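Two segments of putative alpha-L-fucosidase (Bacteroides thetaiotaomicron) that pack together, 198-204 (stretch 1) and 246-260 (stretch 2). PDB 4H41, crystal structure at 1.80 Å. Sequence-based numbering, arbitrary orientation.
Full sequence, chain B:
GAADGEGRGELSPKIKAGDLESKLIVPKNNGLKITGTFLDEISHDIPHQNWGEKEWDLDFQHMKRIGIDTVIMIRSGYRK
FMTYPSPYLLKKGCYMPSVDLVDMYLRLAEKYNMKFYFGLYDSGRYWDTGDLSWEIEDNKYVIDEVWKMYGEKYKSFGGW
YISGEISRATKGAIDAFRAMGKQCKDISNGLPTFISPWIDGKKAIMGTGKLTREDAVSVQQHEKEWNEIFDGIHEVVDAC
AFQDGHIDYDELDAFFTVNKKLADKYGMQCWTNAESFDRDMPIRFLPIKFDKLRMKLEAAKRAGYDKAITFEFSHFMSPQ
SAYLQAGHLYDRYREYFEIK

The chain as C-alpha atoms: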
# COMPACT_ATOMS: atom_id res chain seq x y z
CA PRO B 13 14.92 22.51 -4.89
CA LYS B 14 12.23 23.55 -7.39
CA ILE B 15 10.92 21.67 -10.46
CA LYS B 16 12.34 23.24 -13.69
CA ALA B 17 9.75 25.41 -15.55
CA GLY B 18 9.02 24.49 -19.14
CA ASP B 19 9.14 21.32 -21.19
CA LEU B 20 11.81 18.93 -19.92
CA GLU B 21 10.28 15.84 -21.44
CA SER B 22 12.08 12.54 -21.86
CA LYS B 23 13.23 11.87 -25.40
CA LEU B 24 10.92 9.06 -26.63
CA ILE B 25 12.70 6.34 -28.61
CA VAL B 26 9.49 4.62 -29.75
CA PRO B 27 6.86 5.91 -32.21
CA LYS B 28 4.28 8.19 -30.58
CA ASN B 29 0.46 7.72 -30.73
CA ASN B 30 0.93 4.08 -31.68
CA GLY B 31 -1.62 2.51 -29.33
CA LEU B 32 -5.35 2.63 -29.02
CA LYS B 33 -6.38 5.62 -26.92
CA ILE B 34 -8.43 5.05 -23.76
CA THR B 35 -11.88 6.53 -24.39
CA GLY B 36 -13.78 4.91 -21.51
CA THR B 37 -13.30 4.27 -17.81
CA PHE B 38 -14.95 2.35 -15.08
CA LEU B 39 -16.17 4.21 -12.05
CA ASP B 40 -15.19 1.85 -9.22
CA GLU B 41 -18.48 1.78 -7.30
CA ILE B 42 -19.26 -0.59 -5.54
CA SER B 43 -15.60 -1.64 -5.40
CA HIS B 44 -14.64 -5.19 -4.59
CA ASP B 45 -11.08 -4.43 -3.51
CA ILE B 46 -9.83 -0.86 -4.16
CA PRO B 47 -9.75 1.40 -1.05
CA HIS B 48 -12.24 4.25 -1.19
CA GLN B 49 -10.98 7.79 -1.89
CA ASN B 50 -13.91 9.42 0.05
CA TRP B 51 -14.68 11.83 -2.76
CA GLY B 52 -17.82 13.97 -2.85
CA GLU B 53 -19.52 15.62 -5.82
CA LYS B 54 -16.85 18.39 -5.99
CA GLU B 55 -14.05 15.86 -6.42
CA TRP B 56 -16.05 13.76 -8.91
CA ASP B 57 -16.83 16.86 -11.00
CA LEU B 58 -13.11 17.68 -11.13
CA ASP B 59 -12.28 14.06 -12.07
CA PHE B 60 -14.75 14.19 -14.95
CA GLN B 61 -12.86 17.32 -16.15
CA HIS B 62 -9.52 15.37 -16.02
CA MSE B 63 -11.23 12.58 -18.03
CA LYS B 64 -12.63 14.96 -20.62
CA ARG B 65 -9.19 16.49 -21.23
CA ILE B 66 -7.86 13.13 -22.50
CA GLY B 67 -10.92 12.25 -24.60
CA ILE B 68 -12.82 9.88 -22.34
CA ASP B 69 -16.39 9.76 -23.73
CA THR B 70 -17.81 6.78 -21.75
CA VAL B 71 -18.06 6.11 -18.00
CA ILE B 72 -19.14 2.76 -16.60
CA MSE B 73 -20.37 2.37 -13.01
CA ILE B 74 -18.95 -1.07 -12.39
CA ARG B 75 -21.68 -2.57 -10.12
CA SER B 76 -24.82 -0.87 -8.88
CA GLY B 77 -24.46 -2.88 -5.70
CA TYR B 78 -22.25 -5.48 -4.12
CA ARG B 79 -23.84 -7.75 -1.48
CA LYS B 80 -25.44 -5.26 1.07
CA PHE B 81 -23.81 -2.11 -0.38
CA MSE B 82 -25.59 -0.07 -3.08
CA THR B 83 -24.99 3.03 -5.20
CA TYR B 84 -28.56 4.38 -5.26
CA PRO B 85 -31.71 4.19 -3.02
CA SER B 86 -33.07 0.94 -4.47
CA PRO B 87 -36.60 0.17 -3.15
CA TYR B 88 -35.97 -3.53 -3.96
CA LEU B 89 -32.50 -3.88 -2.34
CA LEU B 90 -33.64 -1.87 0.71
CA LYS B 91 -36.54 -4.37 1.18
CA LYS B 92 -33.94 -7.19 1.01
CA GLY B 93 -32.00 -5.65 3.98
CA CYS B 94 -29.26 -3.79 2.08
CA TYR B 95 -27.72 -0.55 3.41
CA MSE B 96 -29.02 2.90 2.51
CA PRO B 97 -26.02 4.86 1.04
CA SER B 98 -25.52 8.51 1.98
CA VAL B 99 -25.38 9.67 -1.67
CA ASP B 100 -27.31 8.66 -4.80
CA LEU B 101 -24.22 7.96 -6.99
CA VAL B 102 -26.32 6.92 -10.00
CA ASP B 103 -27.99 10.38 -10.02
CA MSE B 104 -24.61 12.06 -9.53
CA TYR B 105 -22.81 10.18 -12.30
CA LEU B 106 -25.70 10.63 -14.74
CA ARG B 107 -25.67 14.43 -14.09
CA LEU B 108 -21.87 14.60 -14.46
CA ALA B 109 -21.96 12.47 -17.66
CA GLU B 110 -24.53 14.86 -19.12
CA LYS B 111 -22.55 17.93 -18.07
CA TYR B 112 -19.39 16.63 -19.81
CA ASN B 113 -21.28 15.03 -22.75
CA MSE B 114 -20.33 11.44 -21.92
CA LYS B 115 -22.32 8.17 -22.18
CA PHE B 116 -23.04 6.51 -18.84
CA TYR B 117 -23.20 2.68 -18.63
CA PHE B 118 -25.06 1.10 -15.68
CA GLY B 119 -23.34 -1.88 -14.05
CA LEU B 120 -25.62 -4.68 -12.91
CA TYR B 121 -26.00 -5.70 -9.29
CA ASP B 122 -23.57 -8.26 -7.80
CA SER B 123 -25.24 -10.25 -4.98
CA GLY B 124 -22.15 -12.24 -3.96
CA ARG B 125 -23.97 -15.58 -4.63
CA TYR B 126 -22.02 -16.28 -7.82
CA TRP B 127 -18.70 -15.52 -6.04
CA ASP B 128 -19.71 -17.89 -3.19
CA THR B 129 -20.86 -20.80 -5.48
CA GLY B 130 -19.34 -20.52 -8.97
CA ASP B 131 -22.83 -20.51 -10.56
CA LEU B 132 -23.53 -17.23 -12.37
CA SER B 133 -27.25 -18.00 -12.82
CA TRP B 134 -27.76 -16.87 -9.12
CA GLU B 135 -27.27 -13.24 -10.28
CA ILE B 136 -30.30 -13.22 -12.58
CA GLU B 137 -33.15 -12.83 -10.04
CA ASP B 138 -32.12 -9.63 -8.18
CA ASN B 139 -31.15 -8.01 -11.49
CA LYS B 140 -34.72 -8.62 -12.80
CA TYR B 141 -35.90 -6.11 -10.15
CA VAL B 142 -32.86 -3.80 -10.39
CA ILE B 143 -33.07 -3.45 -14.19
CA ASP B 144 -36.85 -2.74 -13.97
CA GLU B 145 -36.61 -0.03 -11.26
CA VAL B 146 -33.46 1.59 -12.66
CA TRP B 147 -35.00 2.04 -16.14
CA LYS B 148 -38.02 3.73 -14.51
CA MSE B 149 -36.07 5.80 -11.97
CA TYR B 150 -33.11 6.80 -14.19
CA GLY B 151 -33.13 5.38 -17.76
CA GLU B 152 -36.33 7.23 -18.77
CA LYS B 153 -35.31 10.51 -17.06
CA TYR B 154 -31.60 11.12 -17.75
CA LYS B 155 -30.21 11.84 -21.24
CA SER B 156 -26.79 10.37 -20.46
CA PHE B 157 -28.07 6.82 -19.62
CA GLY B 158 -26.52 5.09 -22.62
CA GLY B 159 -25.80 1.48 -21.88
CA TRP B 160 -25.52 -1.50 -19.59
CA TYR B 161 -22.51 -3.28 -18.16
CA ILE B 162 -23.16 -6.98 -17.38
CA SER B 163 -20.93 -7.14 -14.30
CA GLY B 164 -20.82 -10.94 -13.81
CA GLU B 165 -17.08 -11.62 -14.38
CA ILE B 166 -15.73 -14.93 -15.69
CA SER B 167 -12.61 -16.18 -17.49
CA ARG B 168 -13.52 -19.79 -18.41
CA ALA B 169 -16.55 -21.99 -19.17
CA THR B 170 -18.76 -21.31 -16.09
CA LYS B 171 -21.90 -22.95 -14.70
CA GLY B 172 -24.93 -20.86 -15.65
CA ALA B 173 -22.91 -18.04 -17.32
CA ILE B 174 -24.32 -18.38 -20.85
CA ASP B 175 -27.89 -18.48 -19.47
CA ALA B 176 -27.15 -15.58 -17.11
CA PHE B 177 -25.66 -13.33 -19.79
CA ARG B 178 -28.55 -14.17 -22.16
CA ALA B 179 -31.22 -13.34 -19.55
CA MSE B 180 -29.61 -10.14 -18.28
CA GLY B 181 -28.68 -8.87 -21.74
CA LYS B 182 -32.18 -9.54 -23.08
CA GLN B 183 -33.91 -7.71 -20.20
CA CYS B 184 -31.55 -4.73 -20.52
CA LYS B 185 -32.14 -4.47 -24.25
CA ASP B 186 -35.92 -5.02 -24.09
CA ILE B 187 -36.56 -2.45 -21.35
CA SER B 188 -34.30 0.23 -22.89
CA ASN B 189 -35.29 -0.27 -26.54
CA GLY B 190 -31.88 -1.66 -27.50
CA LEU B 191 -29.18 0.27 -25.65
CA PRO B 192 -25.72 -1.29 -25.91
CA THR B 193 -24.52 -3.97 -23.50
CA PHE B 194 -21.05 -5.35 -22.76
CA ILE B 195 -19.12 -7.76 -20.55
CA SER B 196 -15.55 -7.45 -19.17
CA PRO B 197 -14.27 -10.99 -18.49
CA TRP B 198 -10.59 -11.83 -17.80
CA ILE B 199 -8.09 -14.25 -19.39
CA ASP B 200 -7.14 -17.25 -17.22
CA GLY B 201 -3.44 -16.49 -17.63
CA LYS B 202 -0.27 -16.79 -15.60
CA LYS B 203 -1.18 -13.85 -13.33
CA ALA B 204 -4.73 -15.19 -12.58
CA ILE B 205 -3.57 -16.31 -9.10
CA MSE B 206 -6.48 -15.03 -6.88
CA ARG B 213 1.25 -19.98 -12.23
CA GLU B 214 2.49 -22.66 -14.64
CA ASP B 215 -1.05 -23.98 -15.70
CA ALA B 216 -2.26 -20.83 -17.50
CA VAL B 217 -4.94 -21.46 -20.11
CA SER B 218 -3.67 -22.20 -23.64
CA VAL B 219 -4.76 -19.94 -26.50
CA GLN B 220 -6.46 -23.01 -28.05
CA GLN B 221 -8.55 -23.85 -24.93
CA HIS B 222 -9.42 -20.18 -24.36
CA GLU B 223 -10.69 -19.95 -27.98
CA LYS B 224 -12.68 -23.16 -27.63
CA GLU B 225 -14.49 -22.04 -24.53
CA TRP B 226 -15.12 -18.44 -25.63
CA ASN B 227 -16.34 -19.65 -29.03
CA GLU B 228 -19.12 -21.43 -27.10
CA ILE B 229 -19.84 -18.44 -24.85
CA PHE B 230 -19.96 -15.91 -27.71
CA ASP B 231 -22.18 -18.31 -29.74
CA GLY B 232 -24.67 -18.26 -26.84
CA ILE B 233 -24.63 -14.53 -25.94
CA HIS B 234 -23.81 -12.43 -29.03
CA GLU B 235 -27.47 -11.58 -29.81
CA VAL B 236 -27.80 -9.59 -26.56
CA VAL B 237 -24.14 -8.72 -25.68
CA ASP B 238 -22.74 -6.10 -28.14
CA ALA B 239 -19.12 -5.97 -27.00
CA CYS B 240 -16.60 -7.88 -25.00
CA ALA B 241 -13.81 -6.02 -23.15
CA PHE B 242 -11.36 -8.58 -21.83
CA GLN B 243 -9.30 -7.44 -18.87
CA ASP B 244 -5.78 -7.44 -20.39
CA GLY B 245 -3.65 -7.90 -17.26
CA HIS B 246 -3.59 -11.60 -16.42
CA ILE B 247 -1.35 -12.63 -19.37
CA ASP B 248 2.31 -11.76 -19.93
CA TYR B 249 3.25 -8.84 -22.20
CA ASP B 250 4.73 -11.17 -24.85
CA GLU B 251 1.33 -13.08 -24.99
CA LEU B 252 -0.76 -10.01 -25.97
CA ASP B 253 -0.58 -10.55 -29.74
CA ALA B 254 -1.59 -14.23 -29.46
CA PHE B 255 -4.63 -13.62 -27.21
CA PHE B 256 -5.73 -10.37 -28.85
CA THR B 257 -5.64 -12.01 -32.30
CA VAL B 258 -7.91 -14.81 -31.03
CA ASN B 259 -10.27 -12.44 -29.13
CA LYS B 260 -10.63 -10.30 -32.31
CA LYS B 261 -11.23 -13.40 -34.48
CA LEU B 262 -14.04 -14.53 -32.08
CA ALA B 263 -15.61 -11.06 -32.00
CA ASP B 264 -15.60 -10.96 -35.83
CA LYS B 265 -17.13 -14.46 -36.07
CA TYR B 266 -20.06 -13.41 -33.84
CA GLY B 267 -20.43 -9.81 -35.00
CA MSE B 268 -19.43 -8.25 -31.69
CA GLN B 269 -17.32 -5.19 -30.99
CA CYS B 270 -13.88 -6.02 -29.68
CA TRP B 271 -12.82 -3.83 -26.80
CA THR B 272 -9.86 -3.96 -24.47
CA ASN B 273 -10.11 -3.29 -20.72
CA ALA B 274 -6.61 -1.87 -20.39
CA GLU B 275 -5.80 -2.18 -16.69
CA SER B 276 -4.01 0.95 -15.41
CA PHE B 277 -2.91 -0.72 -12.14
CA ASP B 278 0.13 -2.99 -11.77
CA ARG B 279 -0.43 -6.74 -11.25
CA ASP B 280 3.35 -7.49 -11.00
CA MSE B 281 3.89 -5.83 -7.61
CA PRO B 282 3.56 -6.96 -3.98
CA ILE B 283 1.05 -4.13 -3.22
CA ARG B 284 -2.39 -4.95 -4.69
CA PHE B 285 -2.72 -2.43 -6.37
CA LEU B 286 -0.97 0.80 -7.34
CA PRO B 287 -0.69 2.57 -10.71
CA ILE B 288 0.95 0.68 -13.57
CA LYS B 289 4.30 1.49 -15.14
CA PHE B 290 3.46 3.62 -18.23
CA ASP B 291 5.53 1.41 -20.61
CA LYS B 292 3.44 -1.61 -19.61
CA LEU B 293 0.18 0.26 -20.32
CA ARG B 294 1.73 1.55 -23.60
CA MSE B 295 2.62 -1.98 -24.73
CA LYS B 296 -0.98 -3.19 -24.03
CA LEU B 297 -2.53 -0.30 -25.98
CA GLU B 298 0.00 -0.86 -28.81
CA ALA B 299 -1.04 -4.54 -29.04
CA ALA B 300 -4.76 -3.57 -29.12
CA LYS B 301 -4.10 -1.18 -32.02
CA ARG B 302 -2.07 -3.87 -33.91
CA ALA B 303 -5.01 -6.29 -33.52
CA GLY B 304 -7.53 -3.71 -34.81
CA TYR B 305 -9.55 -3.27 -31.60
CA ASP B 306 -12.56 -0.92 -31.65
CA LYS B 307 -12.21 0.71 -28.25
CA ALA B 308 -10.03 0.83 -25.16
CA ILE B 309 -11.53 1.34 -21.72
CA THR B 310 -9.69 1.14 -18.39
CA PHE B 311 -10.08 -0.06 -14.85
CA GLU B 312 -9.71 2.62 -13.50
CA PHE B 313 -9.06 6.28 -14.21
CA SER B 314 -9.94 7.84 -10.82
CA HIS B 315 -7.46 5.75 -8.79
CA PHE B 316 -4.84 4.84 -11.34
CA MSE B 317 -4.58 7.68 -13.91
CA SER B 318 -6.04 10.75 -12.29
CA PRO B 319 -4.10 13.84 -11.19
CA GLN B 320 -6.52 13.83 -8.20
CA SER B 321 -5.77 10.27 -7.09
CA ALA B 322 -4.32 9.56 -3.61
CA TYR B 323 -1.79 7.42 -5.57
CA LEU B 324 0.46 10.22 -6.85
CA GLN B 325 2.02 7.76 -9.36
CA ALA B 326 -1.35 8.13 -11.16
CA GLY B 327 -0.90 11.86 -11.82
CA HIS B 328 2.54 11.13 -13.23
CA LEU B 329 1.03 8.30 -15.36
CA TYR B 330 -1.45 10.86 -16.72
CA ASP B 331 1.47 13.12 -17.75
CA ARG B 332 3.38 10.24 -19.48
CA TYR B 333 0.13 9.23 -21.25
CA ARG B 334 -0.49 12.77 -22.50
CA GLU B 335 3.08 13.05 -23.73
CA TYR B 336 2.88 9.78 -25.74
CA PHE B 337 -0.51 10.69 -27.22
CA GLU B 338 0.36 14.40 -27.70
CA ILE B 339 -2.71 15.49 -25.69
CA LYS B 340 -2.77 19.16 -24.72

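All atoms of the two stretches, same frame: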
# COMPACT_ATOMS: atom_id res chain seq x y z
N TRP B 198 -12.06 -11.85 -17.89
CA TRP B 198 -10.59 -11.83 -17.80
C TRP B 198 -10.05 -13.10 -18.46
O TRP B 198 -10.82 -13.99 -18.80
CB TRP B 198 -10.10 -11.63 -16.35
CG TRP B 198 -10.13 -12.83 -15.46
CD1 TRP B 198 -9.10 -13.68 -15.20
CD2 TRP B 198 -11.18 -13.20 -14.56
NE1 TRP B 198 -9.49 -14.64 -14.28
CE2 TRP B 198 -10.75 -14.34 -13.84
CE3 TRP B 198 -12.50 -12.74 -14.36
CZ2 TRP B 198 -11.59 -15.04 -12.97
CZ3 TRP B 198 -13.30 -13.39 -13.44
CH2 TRP B 198 -12.87 -14.55 -12.79
N ILE B 199 -8.76 -13.12 -18.76
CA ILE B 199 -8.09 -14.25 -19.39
C ILE B 199 -7.48 -15.07 -18.27
O ILE B 199 -6.81 -14.51 -17.42
CB ILE B 199 -7.02 -13.83 -20.43
CG1 ILE B 199 -7.65 -12.91 -21.51
CG2 ILE B 199 -6.35 -15.07 -21.05
CD1 ILE B 199 -6.66 -12.15 -22.35
N ASP B 200 -7.65 -16.38 -18.30
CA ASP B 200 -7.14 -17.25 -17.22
C ASP B 200 -5.63 -17.53 -17.39
O ASP B 200 -5.19 -18.69 -17.54
CB ASP B 200 -7.95 -18.55 -17.25
CG ASP B 200 -7.65 -19.51 -16.13
OD1 ASP B 200 -7.35 -19.03 -15.00
OD2 ASP B 200 -7.71 -20.73 -16.37
N GLY B 201 -4.86 -16.46 -17.37
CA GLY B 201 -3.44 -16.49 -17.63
C GLY B 201 -2.56 -16.71 -16.43
O GLY B 201 -3.04 -16.98 -15.33
N LYS B 202 -1.25 -16.51 -16.63
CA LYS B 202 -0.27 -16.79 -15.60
C LYS B 202 -0.38 -15.91 -14.38
O LYS B 202 0.14 -16.29 -13.33
CB LYS B 202 1.16 -16.76 -16.14
CG LYS B 202 1.61 -15.38 -16.63
CD LYS B 202 3.14 -15.37 -16.93
CE LYS B 202 3.48 -16.22 -18.14
NZ LYS B 202 4.87 -15.95 -18.65
N LYS B 203 -1.00 -14.73 -14.48
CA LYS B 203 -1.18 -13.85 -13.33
C LYS B 203 -2.57 -14.00 -12.70
O LYS B 203 -2.88 -13.24 -11.79
CB LYS B 203 -0.92 -12.39 -13.70
CG LYS B 203 0.36 -12.20 -14.49
CD LYS B 203 0.69 -10.74 -14.76
CE LYS B 203 1.77 -10.64 -15.83
NZ LYS B 203 2.14 -9.24 -16.13
N ALA B 204 -3.40 -14.96 -13.16
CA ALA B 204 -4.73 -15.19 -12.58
C ALA B 204 -4.52 -16.12 -11.38
O ALA B 204 -4.76 -17.32 -11.48
CB ALA B 204 -5.69 -15.79 -13.59
N HIS B 246 -3.96 -10.32 -17.01
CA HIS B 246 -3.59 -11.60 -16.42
C HIS B 246 -2.65 -12.44 -17.29
O HIS B 246 -2.23 -13.51 -16.85
CB HIS B 246 -4.83 -12.42 -16.08
CG HIS B 246 -5.77 -11.72 -15.14
ND1 HIS B 246 -6.69 -10.80 -15.60
CD2 HIS B 246 -5.87 -11.79 -13.79
CE1 HIS B 246 -7.37 -10.39 -14.53
NE2 HIS B 246 -6.93 -10.97 -13.43
N ILE B 247 -2.29 -11.95 -18.47
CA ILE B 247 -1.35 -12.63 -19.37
C ILE B 247 -0.05 -11.82 -19.37
O ILE B 247 -0.05 -10.63 -19.05
CB ILE B 247 -1.93 -12.83 -20.79
CG1 ILE B 247 -2.35 -11.52 -21.44
CG2 ILE B 247 -3.07 -13.85 -20.77
CD1 ILE B 247 -2.75 -11.67 -22.92
N ASP B 248 1.01 -12.45 -19.82
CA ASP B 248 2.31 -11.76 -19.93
C ASP B 248 2.32 -10.84 -21.15
O ASP B 248 1.53 -11.02 -22.10
CB ASP B 248 3.44 -12.77 -19.97
CG ASP B 248 4.76 -12.30 -19.36
OD1 ASP B 248 4.91 -11.07 -19.12
OD2 ASP B 248 5.61 -13.18 -19.07
N TYR B 249 3.21 -9.87 -21.14
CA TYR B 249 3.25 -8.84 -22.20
C TYR B 249 3.68 -9.40 -23.56
O TYR B 249 3.33 -8.81 -24.56
CB TYR B 249 4.13 -7.63 -21.81
CG TYR B 249 3.73 -7.08 -20.46
CD1 TYR B 249 2.60 -6.28 -20.32
CD2 TYR B 249 4.40 -7.46 -19.30
CE1 TYR B 249 2.15 -5.87 -19.06
CE2 TYR B 249 3.99 -7.02 -18.05
CZ TYR B 249 2.85 -6.24 -17.93
OH TYR B 249 2.39 -5.87 -16.68
N ASP B 250 4.35 -10.53 -23.58
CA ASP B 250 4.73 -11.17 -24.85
C ASP B 250 3.61 -12.17 -25.32
O ASP B 250 3.78 -12.83 -26.35
CB ASP B 250 6.08 -11.88 -24.72
CG ASP B 250 6.18 -12.91 -23.63
OD1 ASP B 250 5.16 -13.18 -22.98
OD2 ASP B 250 7.31 -13.41 -23.40
N GLU B 251 2.48 -12.25 -24.60
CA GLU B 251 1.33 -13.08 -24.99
C GLU B 251 0.17 -12.25 -25.53
O GLU B 251 -0.84 -12.82 -25.94
CB GLU B 251 0.84 -13.89 -23.77
CG GLU B 251 1.90 -14.82 -23.25
CD GLU B 251 1.54 -15.60 -22.01
OE1 GLU B 251 0.89 -15.04 -21.09
OE2 GLU B 251 2.00 -16.75 -21.92
N LEU B 252 0.32 -10.92 -25.57
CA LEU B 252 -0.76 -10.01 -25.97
C LEU B 252 -1.19 -10.25 -27.41
O LEU B 252 -2.38 -10.37 -27.68
CB LEU B 252 -0.31 -8.55 -25.82
CG LEU B 252 -0.08 -8.06 -24.36
CD1 LEU B 252 0.65 -6.75 -24.36
CD2 LEU B 252 -1.36 -7.91 -23.64
N ASP B 253 -0.22 -10.34 -28.33
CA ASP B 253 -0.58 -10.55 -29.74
C ASP B 253 -1.34 -11.87 -29.94
O ASP B 253 -2.33 -11.87 -30.67
CB ASP B 253 0.65 -10.54 -30.64
CG ASP B 253 1.32 -9.20 -30.81
OD1 ASP B 253 0.67 -8.18 -30.53
OD2 ASP B 253 2.49 -9.17 -31.28
N ALA B 254 -0.92 -12.94 -29.29
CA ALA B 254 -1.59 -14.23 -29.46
C ALA B 254 -3.04 -14.19 -28.97
O ALA B 254 -3.94 -14.62 -29.68
CB ALA B 254 -0.82 -15.32 -28.73
N PHE B 255 -3.27 -13.66 -27.75
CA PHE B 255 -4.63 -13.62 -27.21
C PHE B 255 -5.48 -12.55 -27.90
O PHE B 255 -6.66 -12.79 -28.13
CB PHE B 255 -4.62 -13.41 -25.69
CG PHE B 255 -4.38 -14.70 -24.94
CD1 PHE B 255 -5.42 -15.58 -24.69
CD2 PHE B 255 -3.10 -15.06 -24.54
CE1 PHE B 255 -5.19 -16.80 -24.06
CE2 PHE B 255 -2.87 -16.27 -23.88
CZ PHE B 255 -3.92 -17.14 -23.65
N PHE B 256 -4.92 -11.38 -28.20
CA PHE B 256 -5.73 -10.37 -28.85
C PHE B 256 -6.15 -10.79 -30.26
O PHE B 256 -7.27 -10.47 -30.67
CB PHE B 256 -5.00 -9.02 -28.90
CG PHE B 256 -4.90 -8.26 -27.59
CD1 PHE B 256 -5.32 -8.83 -26.38
CD2 PHE B 256 -4.33 -7.01 -27.54
CE1 PHE B 256 -5.24 -8.10 -25.19
CE2 PHE B 256 -4.29 -6.28 -26.36
CZ PHE B 256 -4.72 -6.85 -25.18
N THR B 257 -5.30 -11.52 -30.97
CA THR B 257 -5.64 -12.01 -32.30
C THR B 257 -6.83 -12.98 -32.21
O THR B 257 -7.80 -12.86 -32.98
CB THR B 257 -4.44 -12.68 -32.98
OG1 THR B 257 -3.42 -11.69 -33.15
CG2 THR B 257 -4.81 -13.27 -34.34
N VAL B 258 -6.81 -13.88 -31.22
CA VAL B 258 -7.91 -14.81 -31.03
C VAL B 258 -9.20 -14.08 -30.57
O VAL B 258 -10.26 -14.39 -31.08
CB VAL B 258 -7.51 -15.90 -30.02
CG1 VAL B 258 -8.72 -16.51 -29.36
CG2 VAL B 258 -6.65 -16.96 -30.70
N ASN B 259 -9.11 -13.16 -29.63
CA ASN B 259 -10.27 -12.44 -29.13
C ASN B 259 -10.93 -11.60 -30.26
O ASN B 259 -12.15 -11.57 -30.38
CB ASN B 259 -9.92 -11.60 -27.91
CG ASN B 259 -9.65 -12.43 -26.70
OD1 ASN B 259 -9.97 -13.63 -26.67
ND2 ASN B 259 -9.08 -11.83 -25.68
N LYS B 260 -10.13 -11.09 -31.17
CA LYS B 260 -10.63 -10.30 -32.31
C LYS B 260 -11.29 -11.22 -33.34
O LYS B 260 -12.38 -10.92 -33.85
CB LYS B 260 -9.49 -9.45 -32.90
CG LYS B 260 -9.85 -8.69 -34.16
CD LYS B 260 -10.88 -7.64 -34.01
CE LYS B 260 -11.01 -6.91 -35.35
NZ LYS B 260 -12.39 -6.56 -35.65
O HOH W 1 -6.64 -10.94 -18.31
O HOH W 2 -0.64 -16.42 -19.44
O HOH W 3 5.13 -15.55 -21.65
O HOH W 4 -0.07 -7.85 -17.09
O HOH W 5 4.74 -10.23 -16.77

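Residues 198-204 form an irregular segment that lies against the loop preceding the helix at 252-260 and against the first turns of that helix, burying 635 Å² in total. His246 contributes the largest share of this surface and is touched by every contacting residue of stretch 1.

At the start of the segment, Trp198 directs its CB toward stretch 2, and this atom lies 3.5 Å from CE1 of His246. The five-membered ring of the indole and the imidazole have centroids 4.5 Å apart and planes inclined at 40°, an oblique arrangement in which CD1 of Trp198 nonetheless sits over one face of the His246 ring.

Ile199 supplies the apolar centre of the contact. Ile199 CG2 packs 3.5 Å from Ile247 CG2 and 3.7 Å from Phe255 CE1; the same methyl lies over the face of the Phe255 ring, 26° off the ring normal, in a CH-pi contact that links the loop to the helix. Ile199 CD1 also reaches the helix, 4.1 Å from Asn259 ND2, one helical turn further on, while lying 4.0 Å from Ile247 CD1. The backbone is tied in by water 1, which accepts from Ile199 N (3.1 Å) and His246 N (3.0 Å) and also lies 2.7 Å from His246 ND1, so that one solvent molecule joins the backbones of both segments and the imidazole.

Asp200 turns away and makes no contact across the interface. At Gly201 the two segments come very close: Gly201 CA approaches His246 O at 3.3 Å in a CA-H...O contact. The absence of a side chain permits this approach, since an ideal CB would lie 2.4 Å from His246 O and 2.8 Å from Ile247 CG2, both clashes.

Gly201 also opens a type I turn that ends at Ala204, closed by a hydrogen bond from Ala204 N to Gly201 O (3.0 Å). The turn presents its amides to His246 O, but only one is well aligned. Lys203 N donates to His246 O at 2.9 Å with an angle of 165°, whereas Lys202 N, 3.2 Å from His246 O, is poorly angled and instead donates to water 2 (2.9 Å), which in turn donates to Glu251 OE1 (2.6 Å).

The side chain of Lys202 starts out sideways, yet its end reaches stretch 2, where Lys202 NZ forms a salt bridge with Asp248 OD2 at 2.9 Å. Asp248 is itself held in place, as Asp248 N donates to Glu251 OE1 (2.9 Å) and Asp248 OD1 accepts from Tyr249 N (2.9 Å).

Lys203 extends its side chain along the loop, bringing Lys203 CE to 3.7 Å from Ile247 O. Its ammonium makes no direct salt bridge with Asp248; Lys203 NZ and Asp248 OD1 are 4.5 Å apart, and water 5 bridges them, accepting from Lys203 NZ (2.9 Å) and donating to Asp248 OD1 (2.5 Å).

Ala204 completes the contact, with Ala204 CA 3.8 Å from His246 CD2.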